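Local coordinates for SusD superfamily protein (Bacteroides vulgatus ATCC 8482, PDB 3JQ0) that probably binds nutrients, likely sugars, at the bacterial outer membrane as a member of the SusD family, at residues Ala162-Phe167 against Ala184-Lys189. Residues are numbered along the deposited sequence; the frame is centred on the assembly and turned at random.
Sequences ASENAF and ATQMLK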
loop_
_atom_site.group_PDB
_atom_site.type_symbol
_atom_site.label_atom_id
_atom_site.label_comp_id
_atom_site.label_asym_id
_atom_site.label_seq_id
_atom_site.Cartn_x
_atom_site.Cartn_y
_atom_site.Cartn_z
ATOM N N ALA A 162 13.756 -6.880 -18.290
ATOM C CA ALA A 162 15.175 -6.720 -18.002
ATOM C C ALA A 162 15.497 -7.167 -16.575
ATOM O O ALA A 162 16.504 -7.831 -16.300
ATOM C CB ALA A 162 15.644 -5.299 -18.257
ATOM N N SER A 163 14.626 -6.787 -15.635
ATOM C CA SER A 163 14.815 -7.137 -14.228
ATOM C C SER A 163 14.779 -8.654 -14.031
ATOM O O SER A 163 15.681 -9.234 -13.417
ATOM C CB SER A 163 13.744 -6.463 -13.389
ATOM O OG SER A 163 13.868 -6.864 -12.015
ATOM N N GLU A 164 13.712 -9.284 -14.506
ATOM C CA GLU A 164 13.544 -10.726 -14.271
ATOM C C GLU A 164 14.652 -11.498 -14.970
ATOM O O GLU A 164 15.113 -12.522 -14.456
ATOM C CB GLU A 164 12.154 -11.200 -14.643
ATOM C CG GLU A 164 11.864 -11.242 -16.099
ATOM C CD GLU A 164 10.410 -11.567 -16.430
ATOM O OE1 GLU A 164 9.629 -12.005 -15.576
ATOM O OE2 GLU A 164 10.087 -11.466 -17.636
ATOM N N ASN A 165 15.085 -11.025 -16.139
ATOM C CA ASN A 165 16.175 -11.703 -16.835
ATOM C C ASN A 165 17.489 -11.596 -16.089
ATOM O O ASN A 165 18.262 -12.544 -16.029
ATOM C CB ASN A 165 16.320 -11.141 -18.242
ATOM C CG ASN A 165 15.260 -11.609 -19.191
ATOM O OD1 ASN A 165 14.451 -12.488 -18.853
ATOM N ND2 ASN A 165 15.215 -10.991 -20.380
ATOM N N ALA A 166 17.744 -10.435 -15.494
ATOM C CA ALA A 166 18.968 -10.239 -14.687
ATOM C C ALA A 166 18.943 -11.144 -13.432
ATOM O O ALA A 166 19.951 -11.761 -13.106
ATOM C CB ALA A 166 19.123 -8.778 -14.284
ATOM N N PHE A 167 17.819 -11.201 -12.714
ATOM C CA PHE A 167 17.767 -12.052 -11.522
ATOM C C PHE A 167 17.833 -13.529 -11.913
ATOM O O PHE A 167 18.387 -14.334 -11.135
ATOM C CB PHE A 167 16.469 -11.802 -10.768
ATOM C CG PHE A 167 16.408 -10.525 -9.955
ATOM C CD1 PHE A 167 17.358 -10.237 -8.995
ATOM C CD2 PHE A 167 15.347 -9.656 -10.106
ATOM C CE1 PHE A 167 17.241 -9.114 -8.193
ATOM C CE2 PHE A 167 15.234 -8.535 -9.300
ATOM C CZ PHE A 167 16.176 -8.279 -8.336
ATOM N N ALA A 184 9.937 -9.523 -5.761
ATOM C CA ALA A 184 9.377 -8.182 -5.866
ATOM C C ALA A 184 9.066 -7.856 -7.341
ATOM O O ALA A 184 7.997 -7.330 -7.695
ATOM C CB ALA A 184 10.290 -7.123 -5.263
ATOM N N THR A 185 10.008 -8.172 -8.244
ATOM C CA THR A 185 9.759 -7.986 -9.682
ATOM C C THR A 185 8.552 -8.826 -10.142
ATOM O O THR A 185 7.749 -8.325 -10.938
ATOM C CB THR A 185 11.000 -8.304 -10.515
ATOM O OG1 THR A 185 11.913 -7.258 -10.249
ATOM C CG2 THR A 185 10.679 -8.339 -12.015
ATOM N N GLN A 186 8.399 -10.066 -9.698
ATOM C CA GLN A 186 7.242 -10.865 -10.100
ATOM C C GLN A 186 5.915 -10.297 -9.574
ATOM O O GLN A 186 4.936 -10.307 -10.290
ATOM C CB GLN A 186 7.403 -12.331 -9.731
ATOM C CG GLN A 186 8.565 -12.995 -10.455
ATOM C CD GLN A 186 8.406 -12.948 -11.954
ATOM O OE1 GLN A 186 7.401 -13.437 -12.508
ATOM N NE2 GLN A 186 9.390 -12.358 -12.625
HETATM N N MSE A 187 5.912 -9.749 -8.344
HETATM C CA MSE A 187 4.728 -9.068 -7.835
HETATM C C MSE A 187 4.371 -7.896 -8.735
HETATM O O MSE A 187 3.209 -7.717 -9.130
HETATM C CB MSE A 187 4.969 -8.554 -6.406
HETATM C CG MSE A 187 4.819 -9.577 -5.295
HETATM SE SE MSE A 187 3.062 -10.372 -5.165
HETATM C CE MSE A 187 2.030 -8.837 -4.789
ATOM N N LEU A 188 5.337 -7.045 -9.039
ATOM C CA LEU A 188 5.105 -5.874 -9.868
ATOM C C LEU A 188 4.645 -6.309 -11.261
ATOM O O LEU A 188 3.743 -5.711 -11.846
ATOM C CB LEU A 188 6.382 -5.055 -9.953
ATOM C CG LEU A 188 6.339 -3.897 -10.945
ATOM C CD1 LEU A 188 5.275 -2.867 -10.579
ATOM C CD2 LEU A 188 7.729 -3.249 -11.037
ATOM N N LYS A 189 5.247 -7.358 -11.786
ATOM C CA LYS A 189 4.838 -7.899 -13.098
ATOM C C LYS A 189 3.362 -8.306 -13.071
ATOM O O LYS A 189 2.593 -7.995 -13.987
ATOM C CB LYS A 189 5.734 -9.067 -13.456
ATOM C CG LYS A 189 5.451 -9.633 -14.857
ATOM C CD LYS A 189 6.412 -10.728 -15.245
ATOM C CE LYS A 189 6.230 -11.196 -16.663
ATOM N NZ LYS A 189 7.151 -12.343 -16.980
#
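Ser163 and Thr185 meet through their hydroxyls in the buried half of this contact. Thr185 OG1 donates to Ser163 OG at 2.7 Å. With OG anti to its backbone N (chi1 177°), Ser163 presents the hydroxyl to Thr185 OG1. Ser163 OG also bonds to the Gly105 carbonyl of helix 97-122. Trp180 NE1 bonds to Thr185 OG1. Both hydroxyls are therefore satisfied inside the protein. Thr185 CG2 packs 3.8 Å from Ser163 CB. Phe167 turns its ring edge to the same hydroxyl, with CE2 3.7 Å from Thr185 OG1 and the oxygen in the ring plane.

The other side is more open to solvent and is polar: Glu164 and Lys189 are partly exposed, while Gln186 beside them is buried. Glu164 and Lys189 are both extended beyond CG. They cross at about a right angle and form a salt bridge, with Lys189 NZ 2.9 Å from Glu164 OE1 on its syn side. The bond from NZ to OE2 is weak. Gln186 NE2 reaches the anti lone pair of Glu164 OE1 at 3.0 Å, in a nearly straight bond (168°). Two donors thus grip one oxygen, and the carboxylate lies nearly coplanar with the amide. Asn216 holds Gln186 OE1 and so helps to position that amide.

The axes of segments 162-167 and 184-189 come within 9.9 Å, with 152° between their N-to-C directions. This is an antiparallel helix pair, consistent with the TPR-like helical scaffold of SusD proteins.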